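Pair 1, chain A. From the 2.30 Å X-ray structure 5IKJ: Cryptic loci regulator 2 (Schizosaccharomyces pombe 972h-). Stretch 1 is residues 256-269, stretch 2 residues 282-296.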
# COMPACT_ATOMS: atom_id res chain seq x y z
N LEU A 256 -18.98 7.33 24.40
CA LEU A 256 -17.93 7.80 23.49
C LEU A 256 -16.58 7.38 24.06
O LEU A 256 -16.14 7.90 25.09
CB LEU A 256 -18.00 9.32 23.31
CG LEU A 256 -19.15 9.91 22.49
CD1 LEU A 256 -18.92 11.40 22.28
CD2 LEU A 256 -19.32 9.21 21.14
N ILE A 257 -15.93 6.43 23.39
CA ILE A 257 -14.71 5.81 23.88
C ILE A 257 -13.56 6.23 22.96
O ILE A 257 -13.65 6.02 21.74
CB ILE A 257 -14.84 4.28 23.93
CG1 ILE A 257 -15.88 3.88 24.98
CG2 ILE A 257 -13.49 3.63 24.24
CD1 ILE A 257 -16.28 2.42 24.92
N PRO A 258 -12.48 6.82 23.48
CA PRO A 258 -11.32 7.10 22.61
C PRO A 258 -10.59 5.80 22.27
O PRO A 258 -10.34 4.97 23.14
CB PRO A 258 -10.44 8.03 23.47
CG PRO A 258 -11.25 8.35 24.70
CD PRO A 258 -12.23 7.24 24.86
N ALA A 259 -10.26 5.64 20.99
CA ALA A 259 -9.68 4.39 20.53
C ALA A 259 -8.71 4.66 19.39
O ALA A 259 -8.69 5.75 18.81
CB ALA A 259 -10.78 3.42 20.07
N ILE A 260 -7.91 3.65 19.08
CA ILE A 260 -7.00 3.68 17.94
C ILE A 260 -7.25 2.44 17.11
O ILE A 260 -7.37 1.33 17.65
CB ILE A 260 -5.52 3.76 18.38
CG1 ILE A 260 -4.61 3.87 17.15
CG2 ILE A 260 -5.14 2.54 19.21
CD1 ILE A 260 -3.27 4.50 17.45
N ILE A 261 -7.34 2.61 15.79
CA ILE A 261 -7.50 1.47 14.90
C ILE A 261 -6.20 0.67 14.91
O ILE A 261 -5.13 1.19 14.55
CB ILE A 261 -7.85 1.93 13.48
CG1 ILE A 261 -9.05 2.89 13.48
CG2 ILE A 261 -8.13 0.72 12.57
CD1 ILE A 261 -10.38 2.26 13.86
N VAL A 262 -6.28 -0.58 15.35
CA VAL A 262 -5.13 -1.49 15.34
C VAL A 262 -5.14 -2.42 14.13
O VAL A 262 -4.09 -2.78 13.62
CB VAL A 262 -5.10 -2.29 16.66
CG1 VAL A 262 -3.90 -3.23 16.67
CG2 VAL A 262 -5.09 -1.36 17.85
N ALA A 263 -6.32 -2.86 13.68
CA ALA A 263 -6.42 -3.85 12.62
C ALA A 263 -7.79 -3.68 11.98
O ALA A 263 -8.65 -2.97 12.49
CB ALA A 263 -6.24 -5.28 13.16
N ARG A 264 -7.96 -4.34 10.84
CA ARG A 264 -9.21 -4.28 10.10
C ARG A 264 -9.17 -5.39 9.07
O ARG A 264 -8.09 -5.81 8.65
CB ARG A 264 -9.41 -2.92 9.42
CG ARG A 264 -8.52 -2.72 8.21
CD ARG A 264 -8.41 -1.27 7.80
NE ARG A 264 -7.55 -1.12 6.64
CZ ARG A 264 -7.29 0.04 6.03
NH1 ARG A 264 -7.82 1.16 6.48
NH2 ARG A 264 -6.49 0.07 4.98
N ASN A 265 -10.34 -5.87 8.67
CA ASN A 265 -10.42 -6.96 7.70
C ASN A 265 -11.65 -6.76 6.84
O ASN A 265 -12.66 -6.21 7.29
CB ASN A 265 -10.46 -8.32 8.40
CG ASN A 265 -11.66 -8.48 9.31
OD1 ASN A 265 -11.61 -8.12 10.48
ND2 ASN A 265 -12.76 -9.00 8.76
N LEU A 266 -11.56 -7.22 5.60
CA LEU A 266 -12.70 -7.17 4.70
C LEU A 266 -13.72 -8.24 5.09
O LEU A 266 -13.36 -9.34 5.53
CB LEU A 266 -12.25 -7.38 3.26
CG LEU A 266 -11.42 -6.24 2.66
CD1 LEU A 266 -10.76 -6.67 1.36
CD2 LEU A 266 -12.29 -5.01 2.43
N ILE A 267 -15.00 -7.91 4.93
CA ILE A 267 -16.08 -8.82 5.29
C ILE A 267 -16.38 -9.70 4.09
O ILE A 267 -16.63 -9.21 2.99
CB ILE A 267 -17.34 -8.04 5.73
CG1 ILE A 267 -16.97 -6.88 6.66
CG2 ILE A 267 -18.31 -8.98 6.43
CD1 ILE A 267 -18.11 -5.91 6.92
N ASN A 268 -16.36 -11.02 4.31
CA ASN A 268 -16.59 -11.96 3.22
C ASN A 268 -18.07 -11.98 2.86
O ASN A 268 -18.92 -12.29 3.69
CB ASN A 268 -16.13 -13.36 3.63
CG ASN A 268 -16.33 -14.39 2.54
OD1 ASN A 268 -17.38 -14.44 1.89
ND2 ASN A 268 -15.33 -15.23 2.33
N TYR A 269 -18.37 -11.65 1.60
CA TYR A 269 -19.73 -11.75 1.07
C TYR A 269 -19.83 -12.77 -0.06
O TYR A 269 -20.87 -12.82 -0.73
CB TYR A 269 -20.22 -10.38 0.59
CG TYR A 269 -20.28 -9.32 1.68
CD1 TYR A 269 -20.33 -9.67 3.02
CD2 TYR A 269 -20.27 -7.97 1.35
CE1 TYR A 269 -20.38 -8.71 4.01
CE2 TYR A 269 -20.32 -7.00 2.34
CZ TYR A 269 -20.38 -7.38 3.66
OH TYR A 269 -20.43 -6.42 4.65
N ASP A 282 -22.86 -1.16 -0.77
CA ASP A 282 -22.74 -1.41 0.67
C ASP A 282 -21.30 -1.70 1.06
O ASP A 282 -20.85 -1.26 2.13
CB ASP A 282 -23.65 -2.58 1.07
CG ASP A 282 -25.11 -2.17 1.18
OD1 ASP A 282 -25.59 -1.43 0.29
OD2 ASP A 282 -25.77 -2.58 2.16
N THR A 283 -20.57 -2.43 0.22
CA THR A 283 -19.16 -2.69 0.51
C THR A 283 -18.35 -1.40 0.49
O THR A 283 -17.43 -1.23 1.30
CB THR A 283 -18.59 -3.69 -0.50
OG1 THR A 283 -18.86 -3.24 -1.83
CG2 THR A 283 -19.20 -5.07 -0.29
N PHE A 284 -18.69 -0.48 -0.41
CA PHE A 284 -17.96 0.78 -0.49
C PHE A 284 -18.16 1.62 0.76
O PHE A 284 -17.28 2.40 1.13
CB PHE A 284 -18.39 1.55 -1.74
CG PHE A 284 -17.48 2.69 -2.10
CD1 PHE A 284 -16.34 2.47 -2.86
CD2 PHE A 284 -17.76 3.98 -1.68
CE1 PHE A 284 -15.50 3.52 -3.19
CE2 PHE A 284 -16.92 5.03 -2.01
CZ PHE A 284 -15.79 4.80 -2.77
N VAL A 285 -19.31 1.49 1.42
CA VAL A 285 -19.60 2.26 2.62
C VAL A 285 -19.08 1.56 3.87
O VAL A 285 -18.53 2.21 4.76
CB VAL A 285 -21.12 2.51 2.71
CG1 VAL A 285 -21.50 3.14 4.05
CG2 VAL A 285 -21.58 3.40 1.57
N GLU A 286 -19.25 0.24 3.96
CA GLU A 286 -18.86 -0.54 5.13
C GLU A 286 -18.03 -1.74 4.68
O GLU A 286 -18.47 -2.89 4.77
CB GLU A 286 -20.08 -1.00 5.92
CG GLU A 286 -20.64 0.04 6.88
CD GLU A 286 -19.97 -0.01 8.25
OE1 GLU A 286 -18.88 -0.61 8.36
OE2 GLU A 286 -20.54 0.56 9.21
N PRO A 287 -16.81 -1.50 4.18
CA PRO A 287 -15.98 -2.62 3.72
C PRO A 287 -15.29 -3.38 4.83
O PRO A 287 -14.88 -4.53 4.60
CB PRO A 287 -14.94 -1.93 2.82
CG PRO A 287 -14.81 -0.56 3.39
CD PRO A 287 -16.17 -0.19 3.94
N TYR A 288 -15.15 -2.80 6.02
CA TYR A 288 -14.25 -3.32 7.04
C TYR A 288 -14.98 -3.63 8.34
O TYR A 288 -15.94 -2.96 8.72
CB TYR A 288 -13.14 -2.32 7.36
CG TYR A 288 -12.07 -2.17 6.29
CD1 TYR A 288 -11.40 -3.28 5.80
CD2 TYR A 288 -11.73 -0.92 5.80
CE1 TYR A 288 -10.43 -3.15 4.83
CE2 TYR A 288 -10.76 -0.78 4.83
CZ TYR A 288 -10.11 -1.89 4.35
OH TYR A 288 -9.14 -1.75 3.39
N GLN A 289 -14.51 -4.67 9.02
CA GLN A 289 -14.60 -4.75 10.47
C GLN A 289 -13.39 -4.04 11.05
O GLN A 289 -12.27 -4.23 10.56
CB GLN A 289 -14.63 -6.19 10.98
CG GLN A 289 -15.58 -7.14 10.28
CD GLN A 289 -15.59 -8.51 10.93
OE1 GLN A 289 -15.15 -9.50 10.34
NE2 GLN A 289 -16.08 -8.57 12.16
N TYR A 290 -13.60 -3.23 12.08
CA TYR A 290 -12.51 -2.54 12.75
C TYR A 290 -12.30 -3.15 14.13
O TYR A 290 -13.26 -3.50 14.83
CB TYR A 290 -12.79 -1.04 12.88
CG TYR A 290 -13.00 -0.36 11.54
CD1 TYR A 290 -11.92 -0.10 10.70
CD2 TYR A 290 -14.26 0.01 11.12
CE1 TYR A 290 -12.11 0.52 9.48
CE2 TYR A 290 -14.46 0.63 9.91
CZ TYR A 290 -13.38 0.88 9.09
OH TYR A 290 -13.57 1.50 7.88
N HIS A 291 -11.03 -3.29 14.51
CA HIS A 291 -10.64 -3.83 15.81
C HIS A 291 -9.73 -2.82 16.47
O HIS A 291 -8.66 -2.50 15.94
CB HIS A 291 -9.94 -5.18 15.64
CG HIS A 291 -10.57 -6.05 14.59
ND1 HIS A 291 -11.73 -6.76 14.81
CD2 HIS A 291 -10.21 -6.30 13.31
CE1 HIS A 291 -12.05 -7.42 13.71
NE2 HIS A 291 -11.15 -7.16 12.79
N CYS A 292 -10.15 -2.31 17.62
CA CYS A 292 -9.56 -1.11 18.19
C CYS A 292 -8.94 -1.39 19.55
O CYS A 292 -9.09 -2.47 20.13
CB CYS A 292 -10.62 -0.01 18.32
SG CYS A 292 -11.56 0.25 16.81
N LYS A 293 -8.22 -0.38 20.04
CA LYS A 293 -7.59 -0.40 21.35
C LYS A 293 -7.94 0.91 22.04
O LYS A 293 -7.57 1.98 21.55
CB LYS A 293 -6.07 -0.56 21.23
CG LYS A 293 -5.27 -0.21 22.48
CD LYS A 293 -5.55 -1.17 23.63
CE LYS A 293 -4.57 -0.95 24.78
NZ LYS A 293 -4.55 0.47 25.25
N GLN A 294 -8.67 0.84 23.15
CA GLN A 294 -9.00 2.05 23.88
C GLN A 294 -7.73 2.74 24.35
O GLN A 294 -6.75 2.09 24.72
CB GLN A 294 -9.91 1.74 25.07
CG GLN A 294 -10.42 2.98 25.78
CD GLN A 294 -11.49 2.67 26.81
OE1 GLN A 294 -12.05 1.58 26.84
NE2 GLN A 294 -11.78 3.64 27.67
N LEU A 295 -7.75 4.07 24.33
CA LEU A 295 -6.61 4.88 24.72
C LEU A 295 -6.82 5.39 26.14
O LEU A 295 -7.83 6.03 26.43
CB LEU A 295 -6.41 6.04 23.74
CG LEU A 295 -6.05 5.60 22.32
CD1 LEU A 295 -6.15 6.76 21.34
CD2 LEU A 295 -4.66 4.98 22.27
N GLY A 296 -5.85 5.12 27.01
CA GLY A 296 -6.02 5.31 28.43
C GLY A 296 -6.55 4.09 29.15
O GLY A 296 -6.79 4.15 30.36

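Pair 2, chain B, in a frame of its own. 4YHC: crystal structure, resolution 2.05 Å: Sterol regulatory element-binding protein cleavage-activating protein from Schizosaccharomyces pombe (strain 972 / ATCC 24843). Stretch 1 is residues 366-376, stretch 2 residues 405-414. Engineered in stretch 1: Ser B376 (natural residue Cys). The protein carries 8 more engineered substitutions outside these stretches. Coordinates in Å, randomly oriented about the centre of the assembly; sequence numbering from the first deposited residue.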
# COMPACT_ATOMS: atom_id res chain seq x y z
N GLY B 366 -10.62 -7.54 9.58
CA GLY B 366 -10.00 -7.34 10.85
C GLY B 366 -9.88 -8.56 11.69
O GLY B 366 -10.57 -9.54 11.44
N MET B 367 -9.02 -8.49 12.74
CA MET B 367 -8.86 -9.56 13.70
C MET B 367 -8.68 -8.98 15.12
O MET B 367 -7.93 -8.02 15.30
CB MET B 367 -7.61 -10.39 13.38
CG MET B 367 -7.72 -11.24 12.14
SD MET B 367 -6.41 -12.49 12.01
CE MET B 367 -6.82 -13.62 13.34
N ARG B 368 -9.31 -9.60 16.11
CA ARG B 368 -9.06 -9.26 17.56
C ARG B 368 -9.01 -10.52 18.41
O ARG B 368 -9.76 -11.47 18.14
CB ARG B 368 -10.14 -8.39 18.18
CG ARG B 368 -11.54 -8.68 17.76
CD ARG B 368 -12.48 -7.65 18.36
NE ARG B 368 -12.69 -7.90 19.75
CZ ARG B 368 -13.76 -8.51 20.25
NH1 ARG B 368 -14.77 -8.92 19.47
NH2 ARG B 368 -13.82 -8.69 21.55
N ARG B 369 -8.10 -10.53 19.37
CA ARG B 369 -8.05 -11.63 20.31
C ARG B 369 -9.10 -11.33 21.39
O ARG B 369 -8.94 -10.39 22.08
CB ARG B 369 -6.64 -11.82 20.91
CG ARG B 369 -6.53 -13.13 21.72
CD ARG B 369 -5.40 -13.22 22.71
NE ARG B 369 -4.25 -12.55 22.20
CZ ARG B 369 -3.88 -11.34 22.56
NH1 ARG B 369 -4.55 -10.67 23.50
NH2 ARG B 369 -2.82 -10.81 21.98
N LYS B 370 -10.20 -12.09 21.44
CA LYS B 370 -11.22 -11.99 22.50
C LYS B 370 -10.76 -12.50 23.86
O LYS B 370 -11.08 -11.90 24.85
CB LYS B 370 -12.46 -12.79 22.16
CG LYS B 370 -13.29 -12.17 21.06
CD LYS B 370 -14.66 -12.82 20.97
CE LYS B 370 -14.68 -14.00 20.04
NZ LYS B 370 -16.06 -14.49 19.99
N SER B 371 -10.01 -13.60 23.90
CA SER B 371 -9.69 -14.24 25.18
C SER B 371 -8.57 -15.26 25.07
O SER B 371 -8.26 -15.77 23.99
CB SER B 371 -10.92 -14.97 25.73
OG SER B 371 -11.18 -16.15 24.95
N SER B 372 -7.98 -15.57 26.20
CA SER B 372 -7.03 -16.65 26.26
C SER B 372 -7.06 -17.35 27.60
O SER B 372 -7.49 -16.77 28.60
CB SER B 372 -5.63 -16.17 25.94
OG SER B 372 -5.26 -15.11 26.78
N SER B 373 -6.62 -18.61 27.60
CA SER B 373 -6.68 -19.44 28.81
C SER B 373 -5.65 -20.54 28.79
O SER B 373 -5.40 -21.16 27.73
CB SER B 373 -8.06 -20.07 28.98
OG SER B 373 -8.44 -20.05 30.33
N GLY B 374 -5.06 -20.76 29.96
CA GLY B 374 -3.98 -21.74 30.14
C GLY B 374 -4.54 -23.15 30.06
O GLY B 374 -5.70 -23.40 30.42
N ILE B 375 -3.73 -24.06 29.55
CA ILE B 375 -4.13 -25.45 29.36
C ILE B 375 -3.68 -26.31 30.56
O ILE B 375 -4.36 -27.28 30.92
CB ILE B 375 -3.56 -26.00 28.04
CG1 ILE B 375 -4.06 -25.12 26.85
CG2 ILE B 375 -3.91 -27.48 27.87
CD1 ILE B 375 -3.19 -25.17 25.61
N SER B 376 -2.54 -25.94 31.16
CA SER B 376 -2.03 -26.62 32.37
C SER B 376 -2.97 -26.38 33.54
O SER B 376 -2.63 -26.66 34.69
CB SER B 376 -0.61 -26.15 32.71
N GLY B 405 1.18 -23.85 27.66
CA GLY B 405 0.62 -23.28 26.44
C GLY B 405 -0.76 -22.72 26.70
O GLY B 405 -1.32 -22.93 27.78
N GLU B 406 -1.33 -22.01 25.74
CA GLU B 406 -2.64 -21.43 25.95
C GLU B 406 -3.56 -21.48 24.75
O GLU B 406 -3.13 -21.51 23.58
CB GLU B 406 -2.53 -19.99 26.48
CG GLU B 406 -1.77 -19.04 25.59
CD GLU B 406 -1.76 -17.62 26.15
OE1 GLU B 406 -2.74 -16.86 25.90
OE2 GLU B 406 -0.77 -17.25 26.85
N THR B 407 -4.84 -21.45 25.08
CA THR B 407 -5.92 -21.50 24.15
C THR B 407 -6.45 -20.06 24.02
O THR B 407 -6.62 -19.37 25.02
CB THR B 407 -7.01 -22.47 24.68
OG1 THR B 407 -6.51 -23.81 24.58
CG2 THR B 407 -8.25 -22.34 23.91
N GLN B 408 -6.65 -19.60 22.78
CA GLN B 408 -7.09 -18.25 22.50
C GLN B 408 -8.30 -18.28 21.61
O GLN B 408 -8.40 -19.12 20.70
CB GLN B 408 -5.98 -17.48 21.78
CG GLN B 408 -4.71 -17.25 22.57
CD GLN B 408 -3.51 -16.84 21.71
OE1 GLN B 408 -3.57 -16.79 20.48
NE2 GLN B 408 -2.39 -16.60 22.37
N VAL B 409 -9.22 -17.37 21.82
CA VAL B 409 -10.33 -17.23 20.95
C VAL B 409 -10.10 -15.91 20.22
O VAL B 409 -9.88 -14.88 20.89
CB VAL B 409 -11.66 -17.12 21.68
CG1 VAL B 409 -12.76 -17.00 20.67
CG2 VAL B 409 -11.93 -18.39 22.52
N TRP B 410 -10.16 -15.96 18.89
CA TRP B 410 -10.05 -14.73 18.03
C TRP B 410 -11.34 -14.49 17.30
O TRP B 410 -12.16 -15.45 17.07
CB TRP B 410 -8.92 -14.91 17.04
CG TRP B 410 -7.58 -15.01 17.64
CD1 TRP B 410 -7.05 -16.08 18.27
CD2 TRP B 410 -6.57 -13.99 17.65
NE1 TRP B 410 -5.76 -15.78 18.73
CE2 TRP B 410 -5.43 -14.52 18.29
CE3 TRP B 410 -6.50 -12.69 17.12
CZ2 TRP B 410 -4.28 -13.79 18.50
CZ3 TRP B 410 -5.30 -11.95 17.29
CH2 TRP B 410 -4.22 -12.51 17.99
N GLU B 411 -11.62 -13.23 16.99
CA GLU B 411 -12.71 -12.91 16.12
C GLU B 411 -12.04 -12.39 14.82
O GLU B 411 -11.14 -11.54 14.86
CB GLU B 411 -13.66 -11.88 16.71
CG GLU B 411 -14.76 -11.49 15.73
CD GLU B 411 -15.42 -10.16 16.01
OE1 GLU B 411 -14.86 -9.32 16.75
OE2 GLU B 411 -16.51 -9.92 15.42
N VAL B 412 -12.38 -13.04 13.71
CA VAL B 412 -12.01 -12.62 12.34
C VAL B 412 -13.20 -12.04 11.68
O VAL B 412 -14.28 -12.67 11.64
CB VAL B 412 -11.54 -13.80 11.52
CG1 VAL B 412 -10.81 -13.32 10.28
CG2 VAL B 412 -10.65 -14.64 12.37
N TRP B 413 -13.10 -10.83 11.16
CA TRP B 413 -14.30 -10.23 10.62
C TRP B 413 -14.08 -9.50 9.32
O TRP B 413 -12.95 -9.14 8.97
CB TRP B 413 -14.96 -9.29 11.65
CG TRP B 413 -14.05 -8.19 12.20
CD1 TRP B 413 -13.37 -8.22 13.31
CD2 TRP B 413 -13.82 -6.91 11.61
NE1 TRP B 413 -12.67 -7.02 13.48
CE2 TRP B 413 -12.96 -6.20 12.44
CE3 TRP B 413 -14.27 -6.30 10.46
CZ2 TRP B 413 -12.49 -4.89 12.14
CZ3 TRP B 413 -13.80 -5.04 10.14
CH2 TRP B 413 -12.94 -4.33 11.01
N MET B 414 -15.18 -9.23 8.63
CA MET B 414 -15.14 -8.46 7.41
C MET B 414 -16.30 -7.56 7.32
O MET B 414 -17.33 -7.81 7.90
CB MET B 414 -15.14 -9.40 6.21
CG MET B 414 -16.31 -10.37 6.12
SD MET B 414 -16.60 -11.06 4.40
CE MET B 414 -16.89 -9.63 3.39

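Both pairs are two antiparallel strands joined by backbone hydrogen bonds and interrupted by one classic bulge. The N, CA and C atoms of 14 central residues superpose with an RMSD of 0.7 Å. The angle between strand directions is 130° in pair 1 and 164° in pair 2.

The bulge falls at the same place in both. Val A262 matches Lys B370, and each is the extra residue. Ala A263 matches Ser B371, and His A291 matches Val B409. In each pair one carbonyl oxygen accepts two amides. In pair 1, His A291 O takes Val A262 N at 3.1 Å and Ala A263 N at 3.3 Å. In pair 2, Val B409 O takes Lys B370 N at 2.9 Å, a weak bond, and Ser B371 N at 3.3 Å. The extra residue has helix-like angles in both, with phi/psi of -98/-35 at Val A262 and -71/-40 at Lys B370. Its CA-to-CB bond points toward the other strand. Val A262 CG2 packs on Lys A293 CB at 3.6 Å. The longer Lys B370 lies across the partner strand, with its CE 3.6 Å from Val B409 CG1.

Beyond the bulge the ladder continues alike. Asn A265 pairs with Gln A289, as Ser B373 pairs with Thr B407, through two backbone hydrogen bonds each. The side chains differ. In pair 1 the face holding Ala A263, Asn A265, Gln A289 and His A291 carries a polar chain. His A291 NE2 donates to Asn A265 OD1 at 2.5 Å, and Asn A265 ND2 donates to Gln A289 OE1 at 2.9 Å. The amide thus accepts from one neighbour and donates to the other. Pair 2 has the short Ser B373, which is poorly ordered, and no such chain. There, Ser B371 OG lies 3.4 Å from Val B409 CG2.

The other face also differs. Arg A264 lays its side chain over the Tyr A288 ring, with CD 3.7 Å from the ring centroid and nearly on the ring normal. The matching residues are Ser B372 and Glu B406. They meet on a smaller scale, with Ser B372 CB 3.0 Å from Glu B406 OE1.

Before the bulge, Ile A261 matches Arg B369 and Cys A292 matches Trp B410. Ile A261 CD1 touches Cys A292 SG at 3.8 Å. In pair 2 the large indole fills this position. Arg B369 CB sits over its six-membered ring, 3.6 Å from the centroid.

One step further back, Ile A260 matches Arg B368 and Lys A293 matches Glu B411. Pair 1 makes an apolar contact, Ile A260 CG2 to Lys A293 CB at 3.8 Å. Pair 2 makes a salt bridge, Arg B368 NH1 to Glu B411 OE1 at 2.8 Å.

Ile A267 and Ile B375 keep the same residue type, and their side-chain centres nearly coincide. Ile A267 CG1 lies 3.9 Å from Gln A289 CG, and Ile B375 CG1 lies 3.6 Å from Thr B407 OG1.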